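Local coordinates for F5/8 type C domain protein (Clostridium perfringens, PDB 7JRM), which probably binds carbohydrate through a family 51 carbohydrate-binding module, as part of a bacterial O-glycopeptidase (ZmpB) that recognises and cleaves mucins, at residues L89-A94 with S134-N139; E122-G127 with D217-K222; A345-T350 with L367-T372. All coordinates share one frame; numbering follows the deposited sequence.

Contact 1. Residues L89-A94 with S134-N139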
loop_
_atom_site.group_PDB
_atom_site.type_symbol
_atom_site.label_atom_id
_atom_site.label_comp_id
_atom_site.label_asym_id
_atom_site.label_seq_id
_atom_site.Cartn_x
_atom_site.Cartn_y
_atom_site.Cartn_z
ATOM N N LEU A 89 -14.238 31.311 -0.197
ATOM C CA LEU A 89 -14.911 31.773 -1.403
ATOM C C LEU A 89 -15.471 33.171 -1.160
ATOM O O LEU A 89 -15.384 33.720 -0.059
ATOM C CB LEU A 89 -16.025 30.805 -1.813
ATOM C CG LEU A 89 -15.605 29.400 -2.248
ATOM C CD1 LEU A 89 -16.771 28.433 -2.114
ATOM C CD2 LEU A 89 -15.078 29.413 -3.673
ATOM N N ASN A 90 -16.054 33.746 -2.206
ATOM C CA ASN A 90 -16.697 35.050 -2.137
ATOM C C ASN A 90 -18.201 34.872 -2.280
ATOM O O ASN A 90 -18.665 34.212 -3.216
ATOM C CB ASN A 90 -16.167 35.984 -3.228
ATOM C CG ASN A 90 -14.726 36.394 -2.996
ATOM O OD1 ASN A 90 -14.375 36.887 -1.924
ATOM N ND2 ASN A 90 -13.883 36.191 -4.001
ATOM N N TRP A 91 -18.957 35.452 -1.353
ATOM C CA TRP A 91 -20.407 35.376 -1.425
ATOM C C TRP A 91 -20.934 36.313 -2.503
ATOM O O TRP A 91 -20.317 37.331 -2.830
ATOM C CB TRP A 91 -21.040 35.714 -0.071
ATOM C CG TRP A 91 -20.652 37.055 0.495
ATOM C CD1 TRP A 91 -20.952 38.285 -0.018
ATOM C CD2 TRP A 91 -19.912 37.296 1.699
ATOM N NE1 TRP A 91 -20.436 39.273 0.783
ATOM C CE2 TRP A 91 -19.793 38.694 1.844
ATOM C CE3 TRP A 91 -19.334 36.467 2.665
ATOM C CZ2 TRP A 91 -19.121 39.278 2.916
ATOM C CZ3 TRP A 91 -18.666 37.050 3.728
ATOM C CH2 TRP A 91 -18.566 38.441 3.844
ATOM N N LYS A 92 -22.087 35.951 -3.070
ATOM C CA LYS A 92 -22.728 36.823 -4.045
ATOM C C LYS A 92 -23.358 38.035 -3.373
ATOM O O LYS A 92 -23.393 39.122 -3.961
ATOM C CB LYS A 92 -23.782 36.048 -4.836
ATOM C CG LYS A 92 -23.261 34.785 -5.498
ATOM C CD LYS A 92 -24.369 34.069 -6.254
ATOM C CE LYS A 92 -24.384 34.466 -7.720
ATOM N NZ LYS A 92 -25.766 34.488 -8.274
ATOM N N SER A 93 -23.854 37.868 -2.150
ATOM C CA SER A 93 -24.472 38.949 -1.398
ATOM C C SER A 93 -24.517 38.548 0.067
ATOM O O SER A 93 -24.519 37.358 0.397
ATOM C CB SER A 93 -25.882 39.263 -1.910
ATOM O OG SER A 93 -26.749 38.161 -1.709
ATOM N N ALA A 94 -24.550 39.550 0.941
ATOM C CA ALA A 94 -24.567 39.299 2.375
ATOM C C ALA A 94 -25.280 40.439 3.083
ATOM O O ALA A 94 -24.915 41.606 2.910
ATOM C CB ALA A 94 -23.146 39.142 2.926
ATOM N N SER A 134 -29.857 37.849 8.982
ATOM C CA SER A 134 -28.778 37.722 8.014
ATOM C C SER A 134 -29.192 36.814 6.868
ATOM O O SER A 134 -29.833 35.780 7.078
ATOM C CB SER A 134 -27.507 37.172 8.672
ATOM O OG SER A 134 -26.467 37.029 7.721
ATOM N N GLU A 135 -28.811 37.212 5.654
ATOM C CA GLU A 135 -29.011 36.410 4.450
ATOM C C GLU A 135 -27.722 36.463 3.642
ATOM O O GLU A 135 -27.347 37.529 3.142
ATOM C CB GLU A 135 -30.192 36.920 3.624
ATOM C CG GLU A 135 -31.555 36.518 4.158
ATOM C CD GLU A 135 -32.674 36.839 3.186
ATOM O OE1 GLU A 135 -32.374 37.290 2.060
ATOM O OE2 GLU A 135 -33.854 36.643 3.548
ATOM N N ILE A 136 -27.045 35.325 3.518
ATOM C CA ILE A 136 -25.784 35.231 2.791
ATOM C C ILE A 136 -25.962 34.214 1.674
ATOM O O ILE A 136 -26.344 33.065 1.927
ATOM C CB ILE A 136 -24.619 34.841 3.713
ATOM C CG1 ILE A 136 -24.578 35.762 4.936
ATOM C CG2 ILE A 136 -23.301 34.908 2.961
ATOM C CD1 ILE A 136 -23.463 35.442 5.908
ATOM N N VAL A 137 -25.686 34.635 0.442
ATOM C CA VAL A 137 -25.896 33.820 -0.749
ATOM C C VAL A 137 -24.541 33.480 -1.353
ATOM O O VAL A 137 -23.678 34.355 -1.494
ATOM C CB VAL A 137 -26.789 34.543 -1.772
ATOM C CG1 VAL A 137 -26.946 33.707 -3.034
ATOM C CG2 VAL A 137 -28.148 34.855 -1.162
ATOM N N TYR A 138 -24.358 32.210 -1.712
ATOM C CA TYR A 138 -23.142 31.733 -2.348
ATOM C C TYR A 138 -23.475 31.052 -3.668
ATOM O O TYR A 138 -24.562 30.492 -3.841
ATOM C CB TYR A 138 -22.388 30.742 -1.451
ATOM C CG TYR A 138 -21.573 31.379 -0.350
ATOM C CD1 TYR A 138 -22.120 31.596 0.907
ATOM C CD2 TYR A 138 -20.254 31.753 -0.566
ATOM C CE1 TYR A 138 -21.378 32.171 1.918
ATOM C CE2 TYR A 138 -19.503 32.331 0.440
ATOM C CZ TYR A 138 -20.071 32.538 1.679
ATOM O OH TYR A 138 -19.329 33.114 2.684
ATOM N N ASN A 139 -22.525 31.106 -4.599
ATOM C CA ASN A 139 -22.614 30.305 -5.812
ATOM C C ASN A 139 -22.369 28.844 -5.454
ATOM O O ASN A 139 -21.313 28.502 -4.914
ATOM C CB ASN A 139 -21.598 30.792 -6.845
ATOM C CG ASN A 139 -21.717 30.071 -8.181
ATOM O OD1 ASN A 139 -21.698 28.841 -8.248
ATOM N ND2 ASN A 139 -21.832 30.841 -9.257
HETATM O O HOH W 1 -20.624 32.970 -4.100
HETATM O O HOH W 2 -27.822 38.241 0.676
#

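Contact 2. Residues E122-G127 with D217-K222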
loop_
_atom_site.group_PDB
_atom_site.type_symbol
_atom_site.label_atom_id
_atom_site.label_comp_id
_atom_site.label_asym_id
_atom_site.label_seq_id
_atom_site.Cartn_x
_atom_site.Cartn_y
_atom_site.Cartn_z
ATOM N N GLU A 122 -16.093 24.715 21.599
ATOM C CA GLU A 122 -15.394 24.309 20.387
ATOM C C GLU A 122 -14.957 25.557 19.629
ATOM O O GLU A 122 -15.793 26.386 19.254
ATOM C CB GLU A 122 -16.285 23.431 19.508
ATOM C CG GLU A 122 -15.555 22.784 18.344
ATOM C CD GLU A 122 -14.765 21.560 18.758
ATOM O OE1 GLU A 122 -15.035 21.019 19.851
ATOM O OE2 GLU A 122 -13.871 21.141 17.994
ATOM N N THR A 123 -13.652 25.687 19.408
ATOM C CA THR A 123 -13.083 26.826 18.701
ATOM C C THR A 123 -12.765 26.423 17.268
ATOM O O THR A 123 -12.061 25.433 17.038
ATOM C CB THR A 123 -11.820 27.331 19.400
ATOM O OG1 THR A 123 -12.073 27.472 20.804
ATOM C CG2 THR A 123 -11.397 28.675 18.829
ATOM N N PHE A 124 -13.282 27.187 16.310
ATOM C CA PHE A 124 -13.107 26.902 14.894
ATOM C C PHE A 124 -12.173 27.924 14.262
ATOM O O PHE A 124 -12.224 29.114 14.589
ATOM C CB PHE A 124 -14.448 26.916 14.153
ATOM C CG PHE A 124 -15.410 25.860 14.612
ATOM C CD1 PHE A 124 -16.211 26.069 15.722
ATOM C CD2 PHE A 124 -15.520 24.661 13.926
ATOM C CE1 PHE A 124 -17.100 25.098 16.142
ATOM C CE2 PHE A 124 -16.407 23.687 14.343
ATOM C CZ PHE A 124 -17.199 23.906 15.450
ATOM N N ALA A 125 -11.323 27.453 13.349
ATOM C CA ALA A 125 -10.486 28.371 12.589
ATOM C C ALA A 125 -11.202 28.882 11.348
ATOM O O ALA A 125 -10.889 29.974 10.859
ATOM C CB ALA A 125 -9.172 27.690 12.198
ATOM N N LYS A 126 -12.165 28.119 10.834
ATOM C CA LYS A 126 -12.869 28.453 9.607
ATOM C C LYS A 126 -14.365 28.565 9.869
ATOM O O LYS A 126 -14.913 27.882 10.738
ATOM C CB LYS A 126 -12.610 27.403 8.522
ATOM C CG LYS A 126 -11.159 26.966 8.417
ATOM C CD LYS A 126 -10.299 28.050 7.789
ATOM C CE LYS A 126 -10.621 28.220 6.314
ATOM N NZ LYS A 126 -10.046 29.477 5.759
ATOM N N GLY A 127 -15.015 29.426 9.105
ATOM C CA GLY A 127 -16.447 29.602 9.205
ATOM C C GLY A 127 -16.838 31.022 8.851
ATOM O O GLY A 127 -16.027 31.814 8.378
ATOM N N ASP A 217 -22.867 31.824 14.192
ATOM C CA ASP A 217 -21.742 31.330 13.412
ATOM C C ASP A 217 -22.185 30.203 12.491
ATOM O O ASP A 217 -22.920 29.301 12.904
ATOM C CB ASP A 217 -20.613 30.811 14.309
ATOM C CG ASP A 217 -20.062 31.871 15.229
ATOM O OD1 ASP A 217 -20.047 33.057 14.839
ATOM O OD2 ASP A 217 -19.631 31.509 16.341
ATOM N N TRP A 218 -21.726 30.263 11.241
ATOM C CA TRP A 218 -21.732 29.108 10.348
ATOM C C TRP A 218 -20.343 28.483 10.448
ATOM O O TRP A 218 -19.450 28.740 9.641
ATOM C CB TRP A 218 -22.080 29.515 8.918
ATOM C CG TRP A 218 -23.408 30.198 8.785
ATOM C CD1 TRP A 218 -23.654 31.537 8.871
ATOM C CD2 TRP A 218 -24.673 29.573 8.532
ATOM N NE1 TRP A 218 -24.993 31.785 8.691
ATOM C CE2 TRP A 218 -25.641 30.596 8.481
ATOM C CE3 TRP A 218 -25.080 28.249 8.345
ATOM C CZ2 TRP A 218 -26.991 30.335 8.255
ATOM C CZ3 TRP A 218 -26.421 27.993 8.118
ATOM C CH2 TRP A 218 -27.360 29.031 8.074
ATOM N N ALA A 219 -20.163 27.659 11.476
ATOM C CA ALA A 219 -18.846 27.133 11.812
ATOM C C ALA A 219 -18.470 25.980 10.891
ATOM O O ALA A 219 -19.259 25.049 10.692
ATOM C CB ALA A 219 -18.812 26.677 13.269
ATOM N N ASP A 220 -17.258 26.045 10.334
ATOM C CA ASP A 220 -16.732 25.018 9.433
ATOM C C ASP A 220 -17.631 24.817 8.217
ATOM O O ASP A 220 -17.664 23.731 7.632
ATOM C CB ASP A 220 -16.519 23.691 10.169
ATOM C CG ASP A 220 -15.275 22.958 9.703
ATOM O OD1 ASP A 220 -14.161 23.489 9.899
ATOM O OD2 ASP A 220 -15.412 21.847 9.147
ATOM N N ALA A 221 -18.367 25.859 7.832
ATOM C CA ALA A 221 -19.258 25.778 6.681
ATOM C C ALA A 221 -18.452 25.537 5.413
ATOM O O ALA A 221 -17.554 26.317 5.082
ATOM C CB ALA A 221 -20.080 27.059 6.561
ATOM N N LYS A 222 -18.774 24.458 4.704
ATOM C CA LYS A 222 -17.965 24.059 3.563
ATOM C C LYS A 222 -18.806 23.246 2.592
ATOM O O LYS A 222 -19.772 22.585 2.983
ATOM C CB LYS A 222 -16.746 23.245 4.010
ATOM C CG LYS A 222 -17.099 21.955 4.737
ATOM C CD LYS A 222 -15.859 21.261 5.276
ATOM C CE LYS A 222 -16.226 20.125 6.218
ATOM N NZ LYS A 222 -15.038 19.604 6.951
HETATM O O HOH W 3 -12.607 25.068 11.729
#

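Contact 3. Residues A345-T350 with L367-T372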
loop_
_atom_site.group_PDB
_atom_site.type_symbol
_atom_site.label_atom_id
_atom_site.label_comp_id
_atom_site.label_asym_id
_atom_site.label_seq_id
_atom_site.Cartn_x
_atom_site.Cartn_y
_atom_site.Cartn_z
ATOM N N ALA A 345 16.503 -25.210 -7.175
ATOM C CA ALA A 345 16.247 -25.441 -5.753
ATOM C C ALA A 345 16.153 -24.092 -5.047
ATOM O O ALA A 345 17.076 -23.640 -4.363
ATOM C CB ALA A 345 17.332 -26.319 -5.146
ATOM N N LYS A 346 14.999 -23.442 -5.215
ATOM C CA LYS A 346 14.803 -22.106 -4.662
ATOM C C LYS A 346 14.750 -22.101 -3.140
ATOM O O LYS A 346 14.975 -21.050 -2.530
ATOM C CB LYS A 346 13.525 -21.486 -5.229
ATOM C CG LYS A 346 12.242 -22.116 -4.710
ATOM C CD LYS A 346 11.022 -21.554 -5.422
ATOM C CE LYS A 346 9.739 -21.912 -4.688
ATOM N NZ LYS A 346 8.542 -21.789 -5.566
ATOM N N ASN A 347 14.460 -23.240 -2.513
ATOM C CA ASN A 347 14.364 -23.332 -1.063
ATOM C C ASN A 347 15.645 -23.847 -0.420
ATOM O O ASN A 347 15.644 -24.154 0.777
ATOM C CB ASN A 347 13.188 -24.229 -0.668
ATOM C CG ASN A 347 11.848 -23.638 -1.056
ATOM O OD1 ASN A 347 11.503 -22.530 -0.643
ATOM N ND2 ASN A 347 11.085 -24.374 -1.856
ATOM N N LEU A 348 16.732 -23.948 -1.181
ATOM C CA LEU A 348 17.988 -24.446 -0.635
ATOM C C LEU A 348 18.544 -23.467 0.391
ATOM O O LEU A 348 18.705 -22.276 0.108
ATOM C CB LEU A 348 19.001 -24.674 -1.756
ATOM C CG LEU A 348 20.325 -25.323 -1.350
ATOM C CD1 LEU A 348 20.089 -26.707 -0.767
ATOM C CD2 LEU A 348 21.274 -25.394 -2.537
ATOM N N GLU A 349 18.836 -23.974 1.588
ATOM C CA GLU A 349 19.368 -23.160 2.673
ATOM C C GLU A 349 20.811 -23.480 3.025
ATOM O O GLU A 349 21.526 -22.594 3.498
ATOM C CB GLU A 349 18.505 -23.322 3.931
ATOM C CG GLU A 349 17.024 -23.063 3.707
ATOM C CD GLU A 349 16.155 -23.658 4.797
ATOM O OE1 GLU A 349 16.710 -24.105 5.824
ATOM O OE2 GLU A 349 14.918 -23.675 4.630
ATOM N N THR A 350 21.255 -24.714 2.804
ATOM C CA THR A 350 22.606 -25.129 3.156
ATOM C C THR A 350 23.160 -26.020 2.056
ATOM O O THR A 350 22.499 -26.976 1.637
ATOM C CB THR A 350 22.626 -25.872 4.498
ATOM O OG1 THR A 350 22.298 -24.960 5.554
ATOM C CG2 THR A 350 24.001 -26.469 4.762
ATOM N N LEU A 367 19.731 -17.996 -5.586
ATOM C CA LEU A 367 19.187 -18.720 -4.441
ATOM C C LEU A 367 19.107 -17.764 -3.256
ATOM O O LEU A 367 20.133 -17.404 -2.669
ATOM C CB LEU A 367 20.046 -19.938 -4.117
ATOM C CG LEU A 367 20.305 -20.913 -5.269
ATOM C CD1 LEU A 367 21.093 -22.121 -4.785
ATOM C CD2 LEU A 367 19.000 -21.346 -5.919
ATOM N N LYS A 368 17.889 -17.355 -2.901
ATOM C CA LYS A 368 17.689 -16.316 -1.899
ATOM C C LYS A 368 17.828 -16.815 -0.466
ATOM O O LYS A 368 17.944 -15.990 0.446
ATOM C CB LYS A 368 16.309 -15.676 -2.079
ATOM C CG LYS A 368 16.067 -15.092 -3.462
ATOM C CD LYS A 368 14.578 -14.950 -3.745
ATOM C CE LYS A 368 14.325 -14.596 -5.201
ATOM N NZ LYS A 368 15.335 -15.211 -6.107
ATOM N N LYS A 369 17.819 -18.127 -0.240
ATOM C CA LYS A 369 17.876 -18.678 1.107
ATOM C C LYS A 369 19.194 -19.370 1.422
ATOM O O LYS A 369 19.352 -19.893 2.529
ATOM C CB LYS A 369 16.717 -19.658 1.326
ATOM C CG LYS A 369 15.355 -19.102 0.948
ATOM C CD LYS A 369 14.235 -19.852 1.649
ATOM C CE LYS A 369 12.890 -19.565 1.001
ATOM N NZ LYS A 369 11.851 -20.549 1.412
ATOM N N LEU A 370 20.145 -19.384 0.489
ATOM C CA LEU A 370 21.417 -20.079 0.685
ATOM C C LEU A 370 22.297 -19.241 1.604
ATOM O O LEU A 370 23.111 -18.429 1.160
ATOM C CB LEU A 370 22.096 -20.344 -0.653
ATOM C CG LEU A 370 23.306 -21.281 -0.624
ATOM C CD1 LEU A 370 23.036 -22.481 0.271
ATOM C CD2 LEU A 370 23.670 -21.729 -2.029
ATOM N N ASN A 371 22.135 -19.447 2.911
ATOM C CA ASN A 371 22.914 -18.727 3.910
ATOM C C ASN A 371 24.125 -19.503 4.406
ATOM O O ASN A 371 25.028 -18.898 4.994
ATOM C CB ASN A 371 22.033 -18.358 5.110
ATOM C CG ASN A 371 21.059 -17.238 4.798
ATOM O OD1 ASN A 371 21.208 -16.530 3.802
ATOM N ND2 ASN A 371 20.055 -17.073 5.651
ATOM N N THR A 372 24.168 -20.815 4.188
ATOM C CA THR A 372 25.282 -21.659 4.615
ATOM C C THR A 372 25.877 -22.318 3.375
ATOM O O THR A 372 25.300 -23.265 2.830
ATOM C CB THR A 372 24.826 -22.702 5.633
ATOM O OG1 THR A 372 24.262 -22.043 6.774
ATOM C CG2 THR A 372 26.003 -23.558 6.080
HETATM O O HOH W 4 17.605 -20.658 -1.690
HETATM O O HOH W 5 15.563 -18.519 -3.751
HETATM O O HOH W 6 21.781 -21.417 6.264
#

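Contact 1. Residues L89-A94 with S134-N139
Ser-93 and Val-137 form an antiparallel hydrogen-bonded pair, and Ala-94 and Ile-136 follow as a non-hydrogen-bonded pair. Val-137 N donates to Ser-93 O at 3.0 Å, with 171° at the hydrogen. Val-137 O takes the N-H of Lys-92 at 2.7 Å and a more bent 139°. Lys-92 and Ser-93 thus both face Val-137, a classic beta bulge. Trp-91 CB sits over one face of the Tyr-138 ring, a CH-pi contact 3.8 Å from CB to the centroid. With Trp-91 CG between its own N and carbonyl carbon (chi1 56°), the indole turns its edge to the tyrosine hydroxyl, and Trp-91 CE3 lies 3.4 Å from Tyr-138 OH. Lys-103 adds a cation-pi contact to the indole. The bent Lys-92 chain touches Val-137 and Asn-139; its CD is 4.1 Å from Val-137 CG1, and NZ forms a salt bridge with Glu-199. Ser-93 OG touches Val-137 CB and CG2. One water links Asn-90 O to Asn-139 N, another Ser-93 OG to Glu-135 O. Direct bonds and waters therefore fasten strand 93-95 and the loop before it, across a bulge, to strand 134-139, while Tyr-138 packs inward on Leu-86 and Ile-128.

Contact 2. Residues E122-G127 with D217-K222
Phe-124 lies against Ala-219 and Asp-220 at the corner of strand 215-224. From its CB, the Phe-124 side chain runs toward the other segment with CG anti to its own carbonyl carbon (chi1 -63°). CG is 3.7 Å from Ala-219 CB. CD1 comes closer to that methyl, at 3.6 Å, and CE1 also touches it. On the other branch, CD2 and CE2 meet Asp-220 CB as well, the nearer approach being 4.0 Å from CD2. At the tip, CZ is 3.9 Å from Ala-219 CB. The methyl therefore stands over the ring centre, a CH-pi contact only 8° off the normal. Trp-149 also meets this ring, their planes about 40° apart.

The backbone bond runs from Asp-220 N to Lys-126 O, 3.0 Å. Water 3 accepts from Lys-126 N and donates to Asp-220 OD1. Asp-220 OD2 forms a salt bridge with Lys-222 NZ, which also pairs with Glu-83. Gly-127 CA lies 3.2 Å from Trp-218 O, a close approach that the absence of a side chain permits, at backbone angles suited to glycine.

Gly-127, which begins strand 127-131, and Ala-219 form an antiparallel non-hydrogen-bonded pair. A type II turn from Trp-218 to Ala-221 bends the chain beside it. Phe-124 thus packs the end of hairpin 112-115/121-124 on the corner of strand 215-224, consistent with the beta-sandwich of galactose-binding-like carbohydrate-binding modules.

Contact 3. Residues A345-T350 with L367-T372
Thr-350 and Thr-372 stand next to each other as a parallel bridge pair, their side chains on the same face. Each has OG1 anti to its carbonyl carbon and CG2 anti to its N, the same rotamer. Their CG2 methyls meet at 3.8 Å, and Thr-350 OG1 touches Thr-372 CB at 3.4 Å. Lys-369, extended beyond CG, runs alongside Asn-347, and its NZ reaches Asn-347 OD1 at 2.9 Å, in the plane of the amide carbonyl. Asn-347 ND2 bonds to Tyr-326 O, which helps to fix the turn of the amide. Leu-348 has CG anti to its N (chi1 -174°). Its CD2 meets Leu-367 CD1 at 4.0 Å, and its CG packs on Leu-370 CD1. Glu-349 O takes the N-H of Thr-372 at 3.3 Å and a weak bond from Asn-371 N. Water 4 bridges Lys-346 O and Leu-348 O to Lys-369 N. Leu-348 and Leu-370, 22 residues apart ahead of short parallel strands, are consistent with successive turns of a leucine-rich repeat. Leucines thus pack one flank, while waters and the lysine-asparagine bond hold the other; direct backbone bonds appear only at Glu-349 O, where the strands start to pair.

Overall arrangement
Contacts 1 and 2 belong to the same NPCBM/NEW2 domain, with centres 16 Å apart. Their segments alternate along the chain, and strand 127-131 connects them: its Gly-127 belongs to contact 2, and its Ile-128 packs on contact 1. Contact 1 lies at the surface, at the edge of the five-stranded sheet. Contact 2 is partly buried and pairs strands 127-131 and 215-224 of the other sheet. Contact 3 is about 71 Å from contact 1 between centres. It is also partly buried, but pairs loops leading into parallel strands. Contacts 1 and 2 each include a CH-pi contact on an aromatic ring; contact 3 relies on leucines, threonines and a lysine-asparagine bond. Waters bridge all three.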